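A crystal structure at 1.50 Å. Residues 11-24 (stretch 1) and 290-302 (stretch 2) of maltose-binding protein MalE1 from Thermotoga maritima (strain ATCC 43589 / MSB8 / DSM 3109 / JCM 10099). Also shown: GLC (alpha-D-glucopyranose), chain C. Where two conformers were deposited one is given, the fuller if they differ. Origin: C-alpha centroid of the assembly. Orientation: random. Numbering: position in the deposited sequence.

Stretch 1 11-24: EKQVDILQKLGEEF
Stretch 2 (290-302) ETMYRIYLGDPRL

Two helices of one chain pack against each other here, although touching residues are at least 271 positions apart in sequence. Residues 14-24 are helical and the helix continues beyond the stretch. Residues 290-298 end a helix that begins earlier. The two axes run roughly antiparallel, at 146°, and approach to 9.1 Å. The CA atoms of I16 and G298 lie 5.7 Å apart, those of K12 and D299 6.1 Å, and those of L20 and T291 8.1 Å. Backbone phi/psi stay near -65/-40 through both helices. G298 is at -82/-23, and D299 leaves helical values at -151/78. P300 follows at -79/109 and R301 at -123/-135. Together the stretches bury 519 Å².

The apolar contact centres on I16, L20 and I295. I16 (chi1 t, chi2 p) and L20 (m, t) both point toward the second helix. I295 (m, t) leaves its backbone sideways. I16 CG1 is 4.2 Å from I295 CG1, and L20 CD1 is 4.0 Å from the same I295 atom. L20 CD1 also meets T291 CG2 at 3.5 Å. I16 CG1 lies 3.7 Å from the backbone atom R294 O.

G298 allows the close approach beside I16. Its CA is 4.5 Å from I16 CB. An ideal CB on G298 would fall 3.0 Å from I16 CB, which is a clash.

The charged contact joins R294 to E23. R294 (m, t, p, chi4 -167°) points toward the first helix and sits as a knob among I16, K19, L20 and E23. E23 (m, t, chi3 1°) meets it with both carboxylate oxygens. R294 NH1 donates to E23 OE1 at 2.9 Å, and R294 NH2 donates to E23 OE2 at 2.8 Å, so the salt bridge is two-pronged. E23 lies at the edge of the guanidinium, near its plane, where the N-H groups point. L20 CD2 covers one face, 3.5 Å from R294 NH1. K19 (t, p, t, p) reaches one turn forward to E23: K19 NZ donates to E23 OE2 at 2.6 Å, a second salt bridge to that carboxylate.

After the helix, D299 and R301 form a salt bridge within their own stretch. D299 has chi1 t and chi2 12°; R301 is m, t, t with chi4 -154°. R301 NE donates to D299 OD1 at 2.9 Å, and R301 NH2 reaches D299 OD1 at 3.2 Å. The bond from R301 NH2 to D299 OD2, at 3.1 Å, is weak. The CA-to-CB bond of K12 (m, m, t, t) points toward the second stretch, but the end of the side chain leads away. K12 CB is 3.7 Å from R301 NH2.

R301 also binds the sugar, consistent with a maltose-binding protein. R301 NH1 donates to GLC O3 at 2.9 Å and R301 NH2 to GLC O2 at 3.1 Å. K12 CG approaches GLC O2 to 3.5 Å.

One water bridges the backbones, hydrogen-bonded to K12 O at 2.7 Å and to G298 O at 2.8 Å.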

ATOM      1  N   GLU A  11     -12.014  -4.359   0.685  1.00 14.68           N
ATOM      2  CA  GLU A  11     -13.294  -3.732   0.386  1.00 13.38           C
ATOM      3  C   GLU A  11     -13.259  -2.891  -0.885  1.00 13.93           C
ATOM      4  O   GLU A  11     -14.297  -2.718  -1.527  1.00 16.60           O
ATOM      5  CB  GLU A  11     -13.781  -2.870   1.560  1.00 15.24           C
ATOM      6  CG  GLU A  11     -12.991  -1.608   1.793  1.00 20.35           C
ATOM      7  CD  GLU A  11     -11.972  -1.790   2.869  1.00 29.02           C
ATOM      8  OE1 GLU A  11     -11.590  -2.958   3.090  1.00 26.10           O
ATOM      9  OE2 GLU A  11     -11.567  -0.789   3.507  1.00 34.20           O
ATOM     10  N   LYS A  12     -12.080  -2.391  -1.270  1.00 14.98           N
ATOM     11  CA  LYS A  12     -12.011  -1.429  -2.363  1.00 13.91           C
ATOM     12  C   LYS A  12     -12.365  -2.050  -3.707  1.00 14.44           C
ATOM     13  O   LYS A  12     -12.912  -1.362  -4.569  1.00 17.09           O
ATOM     14  CB  LYS A  12     -10.621  -0.788  -2.426  1.00 12.92           C
ATOM     15  CG  LYS A  12     -10.196  -0.056  -1.138  1.00 14.24           C
ATOM     16  CD  LYS A  12     -11.157   1.085  -0.756  1.00 13.25           C
ATOM     17  CE  LYS A  12     -10.698   1.796   0.508  1.00 16.15           C
ATOM     18  NZ  LYS A  12     -11.563   2.982   0.811  1.00 16.30           N
ATOM     19  N   GLN A  13     -12.060  -3.329  -3.909  1.00 13.16           N
ATOM     20  CA  GLN A  13     -12.225  -3.978  -5.200  1.00 12.23           C
ATOM     21  C   GLN A  13     -13.486  -4.817  -5.296  1.00 14.52           C
ATOM     22  O   GLN A  13     -13.770  -5.342  -6.378  1.00 13.13           O
ATOM     23  CB  GLN A  13     -11.000  -4.848  -5.551  1.00 13.06           C
ATOM     24  CG  GLN A  13      -9.645  -4.155  -5.490  1.00 11.64           C
ATOM     25  CD  GLN A  13      -8.961  -4.302  -4.153  1.00 14.84           C
ATOM     26  OE1 GLN A  13      -9.559  -4.754  -3.179  1.00 14.96           O
ATOM     27  NE2 GLN A  13      -7.716  -3.901  -4.088  1.00 13.70           N
ATOM     28  N   VAL A  14     -14.278  -4.918  -4.216  1.00 12.80           N
ATOM     29  CA  VAL A  14     -15.387  -5.878  -4.207  1.00 13.56           C
ATOM     30  C   VAL A  14     -16.409  -5.556  -5.295  1.00 15.43           C
ATOM     31  O   VAL A  14     -16.829  -6.440  -6.047  1.00 14.19           O
ATOM     32  CB  VAL A  14     -16.054  -5.939  -2.821  1.00 13.97           C
ATOM     33  CG1 VAL A  14     -17.392  -6.658  -2.953  1.00 18.36           C
ATOM     34  CG2 VAL A  14     -15.139  -6.594  -1.780  1.00 14.45           C
ATOM     35  N   ASP A  15     -16.829  -4.293  -5.396  1.00 16.51           N
ATOM     36  CA  ASP A  15     -17.928  -3.959  -6.297  1.00 17.39           C
ATOM     37  C   ASP A  15     -17.562  -4.223  -7.747  1.00 16.17           C
ATOM     38  O   ASP A  15     -18.346  -4.817  -8.506  1.00 15.82           O
ATOM     39  CB  ASP A  15     -18.338  -2.492  -6.141  1.00 18.45           C
ATOM     40  CG  ASP A  15     -19.111  -2.206  -4.866  1.00 22.30           C
ATOM     41  OD1 ASP A  15     -19.455  -3.142  -4.112  1.00 24.85           O
ATOM     42  OD2 ASP A  15     -19.417  -1.012  -4.648  1.00 24.07           O
ATOM     43  N   ILE A  16     -16.409  -3.713  -8.180  1.00 15.78           N
ATOM     44  CA  ILE A  16     -16.051  -3.876  -9.583  1.00 15.59           C
ATOM     45  C   ILE A  16     -15.802  -5.337  -9.914  1.00 11.94           C
ATOM     46  O   ILE A  16     -16.245  -5.825 -10.959  1.00 13.59           O
ATOM     47  CB  ILE A  16     -14.888  -2.960 -10.009  1.00 15.02           C
ATOM     48  CG1 ILE A  16     -14.591  -3.168 -11.499  1.00 15.40           C
ATOM     49  CG2 ILE A  16     -13.644  -3.203  -9.125  1.00 13.55           C
ATOM     50  CD1 ILE A  16     -15.802  -2.972 -12.423  1.00 15.07           C
ATOM     51  N   LEU A  17     -15.131  -6.071  -9.025  1.00 12.29           N
ATOM     52  CA  LEU A  17     -14.888  -7.490  -9.296  1.00 14.35           C
ATOM     53  C   LEU A  17     -16.169  -8.316  -9.263  1.00 15.96           C
ATOM     54  O   LEU A  17     -16.286  -9.307 -10.001  1.00 15.43           O
ATOM     55  CB  LEU A  17     -13.856  -8.049  -8.318  1.00 15.03           C
ATOM     56  CG  LEU A  17     -12.421  -7.528  -8.473  1.00 14.08           C
ATOM     57  CD1 LEU A  17     -11.501  -8.119  -7.406  1.00 13.04           C
ATOM     58  CD2 LEU A  17     -11.889  -7.841  -9.834  1.00 15.77           C
ATOM     59  N   GLN A  18     -17.132  -7.936  -8.427  1.00 14.81           N
ATOM     60  CA  GLN A  18     -18.428  -8.608  -8.433  1.00 15.35           C
ATOM     61  C   GLN A  18     -19.092  -8.458  -9.788  1.00 12.16           C
ATOM     62  O   GLN A  18     -19.619  -9.421 -10.345  1.00 14.69           O
ATOM     63  CB  GLN A  18     -19.337  -7.985  -7.367  1.00 19.86           C
ATOM     64  CG  GLN A  18     -19.240  -8.567  -5.953  1.00 23.31           C
ATOM     65  CD  GLN A  18     -20.162  -7.854  -4.936  1.00 26.40           C
ATOM     66  OE1 GLN A  18     -20.530  -6.686  -5.118  1.00 26.80           O
ATOM     67  NE2 GLN A  18     -20.539  -8.566  -3.867  1.00 22.65           N
ATOM     68  N   LYS A  19     -19.067  -7.246 -10.329  1.00 15.02           N
ATOM     69  CA  LYS A  19     -19.715  -6.991 -11.603  1.00 16.72           C
ATOM     70  C   LYS A  19     -19.018  -7.743 -12.729  1.00 14.63           C
ATOM     71  O   LYS A  19     -19.678  -8.371 -13.569  1.00 14.24           O
ATOM     72  CB  LYS A  19     -19.718  -5.486 -11.853  1.00 18.00           C
ATOM     73  CG  LYS A  19     -20.405  -5.079 -13.133  1.00 23.02           C
ATOM     74  CD  LYS A  19     -21.903  -5.314 -13.065  1.00 29.98           C
ATOM     75  CE  LYS A  19     -22.616  -4.861 -14.352  1.00 25.50           C
ATOM     76  NZ  LYS A  19     -22.381  -5.762 -15.534  1.00 21.62           N
ATOM     77  N   LEU A  20     -17.678  -7.702 -12.757  1.00 13.87           N
ATOM     78  CA  LEU A  20     -16.941  -8.456 -13.769  1.00 13.80           C
ATOM     79  C   LEU A  20     -17.196  -9.949 -13.630  1.00 13.57           C
ATOM     80  O   LEU A  20     -17.327 -10.665 -14.630  1.00 14.88           O
ATOM     81  CB  LEU A  20     -15.440  -8.186 -13.644  1.00 14.28           C
ATOM     82  CG  LEU A  20     -15.062  -6.730 -13.877  1.00 15.70           C
ATOM     83  CD1 LEU A  20     -13.592  -6.440 -13.554  1.00 14.69           C
ATOM     84  CD2 LEU A  20     -15.394  -6.372 -15.318  1.00 14.22           C
ATOM     85  N   GLY A  21     -17.295 -10.437 -12.399  1.00 16.75           N
ATOM     86  CA  GLY A  21     -17.555 -11.855 -12.205  1.00 13.11           C
ATOM     87  C   GLY A  21     -18.911 -12.278 -12.724  1.00 16.16           C
ATOM     88  O   GLY A  21     -19.050 -13.362 -13.298  1.00 16.90           O
ATOM     89  N   GLU A  22     -19.924 -11.422 -12.538  1.00 14.87           N
ATOM     90  CA  GLU A  22     -21.236 -11.678 -13.106  1.00 16.56           C
ATOM     91  C   GLU A  22     -21.165 -11.730 -14.625  1.00 14.74           C
ATOM     92  O   GLU A  22     -21.831 -12.557 -15.261  1.00 15.33           O
ATOM     93  CB  GLU A  22     -22.205 -10.576 -12.678  1.00 18.13           C
ATOM     94  CG  GLU A  22     -22.699 -10.689 -11.256  1.00 23.12           C
ATOM     95  CD  GLU A  22     -23.456  -9.456 -10.776  1.00 30.34           C
ATOM     96  OE1 GLU A  22     -23.786  -9.421  -9.570  1.00 37.80           O
ATOM     97  OE2 GLU A  22     -23.753  -8.546 -11.584  1.00 31.60           O
ATOM     98  N   GLU A  23     -20.368 -10.844 -15.228  1.00 13.18           N
ATOM     99  CA  GLU A  23     -20.243 -10.844 -16.686  1.00 13.70           C
ATOM    100  C   GLU A  23     -19.559 -12.111 -17.179  1.00 14.81           C
ATOM    101  O   GLU A  23     -20.001 -12.728 -18.156  1.00 17.66           O
ATOM    102  CB  GLU A  23     -19.500  -9.580 -17.141  1.00 14.34           C
ATOM    103  CG  GLU A  23     -20.254  -8.291 -16.754  1.00 16.98           C
ATOM    104  CD  GLU A  23     -19.487  -7.009 -16.992  1.00 20.11           C
ATOM    105  OE1 GLU A  23     -18.339  -7.085 -17.482  1.00 20.22           O
ATOM    106  OE2 GLU A  23     -20.027  -5.926 -16.645  1.00 19.66           O
ATOM    107  N   PHE A  24     -18.513 -12.551 -16.483  1.00 16.34           N
ATOM    108  CA  PHE A  24     -17.831 -13.779 -16.865  1.00 13.74           C
ATOM    109  C   PHE A  24     -18.769 -14.970 -16.742  1.00 12.90           C
ATOM    110  O   PHE A  24     -18.761 -15.863 -17.591  1.00 12.83           O
ATOM    111  CB  PHE A  24     -16.604 -13.946 -15.956  1.00 13.77           C
ATOM    112  CG  PHE A  24     -15.581 -14.940 -16.453  1.00 15.02           C
ATOM    113  CD1 PHE A  24     -14.667 -14.579 -17.461  1.00 15.18           C
ATOM    114  CD2 PHE A  24     -15.508 -16.222 -15.907  1.00 15.74           C
ATOM    115  CE1 PHE A  24     -13.714 -15.492 -17.931  1.00 15.68           C
ATOM    116  CE2 PHE A  24     -14.540 -17.140 -16.369  1.00 14.52           C
ATOM    117  CZ  PHE A  24     -13.642 -16.762 -17.374  1.00 14.89           C
ATOM    118  N   GLU A 290     -10.082  -2.597 -21.562  1.00 14.55           N
ATOM    119  CA  GLU A 290     -11.331  -2.101 -20.993  1.00 14.87           C
ATOM    120  C   GLU A 290     -11.493  -2.547 -19.548  1.00 14.10           C
ATOM    121  O   GLU A 290     -11.912  -1.763 -18.691  1.00 14.92           O
ATOM    122  CB  GLU A 290     -12.513  -2.584 -21.817  1.00 16.03           C
ATOM    123  CG  GLU A 290     -12.812  -1.707 -22.998  1.00 19.73           C
ATOM    124  CD  GLU A 290     -14.219  -1.932 -23.483  1.00 21.13           C
ATOM    125  OE1 GLU A 290     -15.157  -1.645 -22.706  1.00 18.58           O
ATOM    126  OE2 GLU A 290     -14.377  -2.443 -24.610  1.00 19.20           O
ATOM    127  N   THR A 291     -11.167  -3.806 -19.258  0.85 14.45           N
ATOM    128  CA  THR A 291     -11.386  -4.294 -17.905  0.85 13.28           C
ATOM    129  C   THR A 291     -10.475  -3.602 -16.921  0.85 14.68           C
ATOM    130  O   THR A 291     -10.905  -3.256 -15.817  0.85 12.32           O
ATOM    131  CB  THR A 291     -11.162  -5.790 -17.826  0.85 12.24           C
ATOM    132  OG1 THR A 291     -11.822  -6.396 -18.931  0.85 13.52           O
ATOM    133  CG2 THR A 291     -11.758  -6.295 -16.533  0.85 13.96           C
ATOM    134  N   MET A 292      -9.214  -3.363 -17.318  1.00 11.98           N
ATOM    135  CA  MET A 292      -8.277  -2.676 -16.437  1.00 12.07           C
ATOM    136  C   MET A 292      -8.704  -1.235 -16.203  1.00 12.96           C
ATOM    137  O   MET A 292      -8.527  -0.699 -15.100  1.00 13.43           O
ATOM    138  CB  MET A 292      -6.868  -2.777 -17.028  1.00 13.20           C
ATOM    139  CG  MET A 292      -6.231  -4.121 -16.780  1.00 13.46           C
ATOM    140  SD  MET A 292      -5.687  -4.199 -15.069  1.00 14.01           S
ATOM    141  CE  MET A 292      -5.132  -5.910 -14.900  1.00 14.16           C
ATOM    142  N   TYR A 293      -9.304  -0.606 -17.211  1.00 13.74           N
ATOM    143  CA  TYR A 293      -9.794   0.752 -17.034  1.00 13.69           C
ATOM    144  C   TYR A 293     -11.021   0.775 -16.130  1.00 11.26           C
ATOM    145  O   TYR A 293     -11.135   1.651 -15.264  1.00 13.40           O
ATOM    146  CB  TYR A 293     -10.030   1.378 -18.411  1.00 12.99           C
ATOM    147  CG  TYR A 293     -10.468   2.819 -18.425  1.00 15.23           C
ATOM    148  CD1 TYR A 293      -9.813   3.759 -17.660  1.00 13.95           C
ATOM    149  CD2 TYR A 293     -11.452   3.254 -19.308  1.00 14.08           C
ATOM    150  CE1 TYR A 293     -10.189   5.110 -17.693  1.00 16.79           C
ATOM    151  CE2 TYR A 293     -11.828   4.588 -19.356  1.00 16.93           C
ATOM    152  CZ  TYR A 293     -11.197   5.504 -18.556  1.00 18.55           C
ATOM    153  OH  TYR A 293     -11.566   6.822 -18.615  1.00 18.69           O
ATOM    154  N   ARG A 294     -11.918  -0.208 -16.283  1.00 14.57           N
ATOM    155  CA  ARG A 294     -13.061  -0.330 -15.389  1.00 12.81           C
ATOM    156  C   ARG A 294     -12.620  -0.563 -13.951  1.00 13.34           C
ATOM    157  O   ARG A 294     -13.237  -0.033 -13.026  1.00 14.02           O
ATOM    158  CB  ARG A 294     -14.006  -1.426 -15.864  1.00 14.88           C
ATOM    159  CG  ARG A 294     -14.693  -1.037 -17.131  1.00 13.02           C
ATOM    160  CD  ARG A 294     -15.493  -2.189 -17.684  1.00 14.65           C
ATOM    161  NE  ARG A 294     -16.531  -2.567 -16.755  1.00 16.49           N
ATOM    162  CZ  ARG A 294     -17.233  -3.689 -16.827  1.00 16.89           C
ATOM    163  NH1 ARG A 294     -17.012  -4.556 -17.798  1.00 18.49           N
ATOM    164  NH2 ARG A 294     -18.152  -3.940 -15.905  1.00 19.46           N
ATOM    165  N   ILE A 295     -11.559  -1.355 -13.745  1.00 12.23           N
ATOM    166  CA  ILE A 295     -10.996  -1.527 -12.407  1.00 12.87           C
ATOM    167  C   ILE A 295     -10.489  -0.199 -11.861  1.00 13.47           C
ATOM    168  O   ILE A 295     -10.760   0.152 -10.704  1.00 13.88           O
ATOM    169  CB  ILE A 295      -9.920  -2.637 -12.382  1.00 11.24           C
ATOM    170  CG1 ILE A 295     -10.576  -4.014 -12.558  1.00 13.74           C
ATOM    171  CG2 ILE A 295      -9.130  -2.606 -11.060  1.00 13.26           C
ATOM    172  CD1 ILE A 295      -9.582  -5.110 -12.808  1.00 16.49           C
ATOM    173  N   TYR A 296      -9.749   0.565 -12.681  1.00 13.07           N
ATOM    174  CA  TYR A 296      -9.343   1.908 -12.264  1.00 12.88           C
ATOM    175  C   TYR A 296     -10.546   2.753 -11.876  1.00 15.56           C
ATOM    176  O   TYR A 296     -10.533   3.442 -10.854  1.00 15.11           O
ATOM    177  CB  TYR A 296      -8.543   2.628 -13.365  1.00 14.18           C
ATOM    178  CG  TYR A 296      -8.461   4.123 -13.096  1.00 14.01           C
ATOM    179  CD1 TYR A 296      -7.475   4.650 -12.271  1.00 13.71           C
ATOM    180  CD2 TYR A 296      -9.398   4.998 -13.637  1.00 14.43           C
ATOM    181  CE1 TYR A 296      -7.418   6.017 -12.006  1.00 14.11           C
ATOM    182  CE2 TYR A 296      -9.335   6.332 -13.411  1.00 14.51           C
ATOM    183  CZ  TYR A 296      -8.365   6.851 -12.576  1.00 15.37           C
ATOM    184  OH  TYR A 296      -8.351   8.210 -12.323  1.00 16.82           O
ATOM    185  N   LEU A 297     -11.581   2.762 -12.712  1.00 15.40           N
ATOM    186  CA  LEU A 297     -12.742   3.598 -12.404  1.00 15.77           C
ATOM    187  C   LEU A 297     -13.391   3.187 -11.094  1.00 17.80           C
ATOM    188  O   LEU A 297     -13.910   4.042 -10.366  1.00 18.76           O
ATOM    189  CB  LEU A 297     -13.744   3.551 -13.559  1.00 15.67           C
ATOM    190  CG  LEU A 297     -13.223   4.238 -14.819  1.00 14.69           C
ATOM    191  CD1 LEU A 297     -14.216   4.027 -15.941  1.00 14.67           C
ATOM    192  CD2 LEU A 297     -12.997   5.727 -14.558  1.00 16.04           C
ATOM    193  N   GLY A 298     -13.371   1.889 -10.780  1.00 13.02           N
ATOM    194  CA  GLY A 298     -13.906   1.399  -9.523  1.00 12.91           C
ATOM    195  C   GLY A 298     -12.966   1.516  -8.345  1.00 16.32           C
ATOM    196  O   GLY A 298     -13.431   1.565  -7.203  1.00 17.60           O
ATOM    197  N   ASP A 299     -11.661   1.597  -8.602  1.00 15.62           N
ATOM    198  CA  ASP A 299     -10.645   1.580  -7.548  1.00 13.95           C
ATOM    199  C   ASP A 299      -9.461   2.384  -8.072  1.00 13.49           C
ATOM    200  O   ASP A 299      -8.451   1.810  -8.505  1.00 15.11           O
ATOM    201  CB  ASP A 299     -10.241   0.127  -7.244  1.00 15.70           C
ATOM    202  CG  ASP A 299      -9.133   0.003  -6.226  1.00 14.01           C
ATOM    203  OD1 ASP A 299      -8.800   1.002  -5.562  1.00 15.99           O
ATOM    204  OD2 ASP A 299      -8.593  -1.123  -6.080  1.00 14.62           O
ATOM    205  N   PRO A 300      -9.542   3.708  -8.050  1.00 14.60           N
ATOM    206  CA  PRO A 300      -8.572   4.530  -8.801  1.00 13.82           C
ATOM    207  C   PRO A 300      -7.222   4.688  -8.115  1.00 14.55           C
ATOM    208  O   PRO A 300      -7.083   5.408  -7.117  1.00 16.46           O
ATOM    209  CB  PRO A 300      -9.301   5.871  -8.973  1.00 16.15           C
ATOM    210  CG  PRO A 300     -10.220   5.951  -7.809  1.00 16.56           C
ATOM    211  CD  PRO A 300     -10.670   4.531  -7.537  1.00 15.29           C
ATOM    212  N   ARG A 301      -6.208   4.033  -8.687  1.00 14.14           N
ATOM    213  CA  ARG A 301      -4.813   4.186  -8.265  1.00 12.58           C
ATOM    214  C   ARG A 301      -3.979   4.625  -9.478  1.00 17.60           C
ATOM    215  O   ARG A 301      -4.428   5.509 -10.222  1.00 17.27           O
ATOM    216  CB  ARG A 301      -4.317   2.899  -7.577  1.00 14.18           C
ATOM    217  CG  ARG A 301      -5.306   2.440  -6.506  1.00 13.56           C
ATOM    218  CD  ARG A 301      -4.874   1.212  -5.731  1.00 11.84           C
ATOM    219  NE  ARG A 301      -6.007   0.613  -5.014  1.00 12.48           N
ATOM    220  CZ  ARG A 301      -5.921  -0.121  -3.910  1.00 13.10           C
ATOM    221  NH1 ARG A 301      -4.738  -0.349  -3.308  1.00 13.03           N
ATOM    222  NH2 ARG A 301      -7.045  -0.641  -3.412  1.00 12.72           N
ATOM    223  N   LEU A 302      -2.797   4.032  -9.720  1.00 16.00           N
ATOM    224  CA  LEU A 302      -1.969   4.407 -10.872  1.00 15.19           C
ATOM    225  C   LEU A 302      -1.876   3.197 -11.804  1.00 15.53           C
ATOM    226  O   LEU A 302      -1.067   2.294 -11.554  1.00 15.06           O
ATOM    227  CB  LEU A 302      -0.569   4.855 -10.413  1.00 13.99           C
ATOM    228  CG  LEU A 302      -0.505   6.037  -9.430  1.00 17.80           C
ATOM    229  CD1 LEU A 302       0.908   6.328  -8.954  1.00 15.08           C
ATOM    230  CD2 LEU A 302      -1.101   7.279 -10.020  1.00 16.27           C
TER
HETATM  231  C1  GLC C   1      -7.564  -1.110   1.475  1.00 18.36           C
HETATM  232  C2  GLC C   1      -6.684  -1.101   0.290  1.00 12.38           C
HETATM  233  C3  GLC C   1      -5.308  -1.513   0.620  1.00 14.23           C
HETATM  234  C4  GLC C   1      -4.727  -0.650   1.685  1.00 12.37           C
HETATM  235  C5  GLC C   1      -5.585  -0.744   2.976  1.00 13.32           C
HETATM  236  C6  GLC C   1      -5.230   0.182   3.963  1.00 17.14           C
HETATM  237  O1  GLC C   1      -7.723  -2.412   1.940  1.00 21.14           O
HETATM  238  O2  GLC C   1      -7.277  -2.015  -0.688  1.00 15.09           O
HETATM  239  O3  GLC C   1      -4.527  -1.406  -0.626  1.00 13.99           O
HETATM  240  O4  GLC C   1      -3.376  -1.088   1.990  1.00 13.10           O
HETATM  241  O5  GLC C   1      -6.997  -0.313   2.546  1.00 15.94           O
HETATM  242  O6  GLC C   1      -5.987  -0.097   5.146  1.00 20.13           O
HETATM  243  O   HOH W   1     -12.979   1.354  -4.466  1.00 17.12           O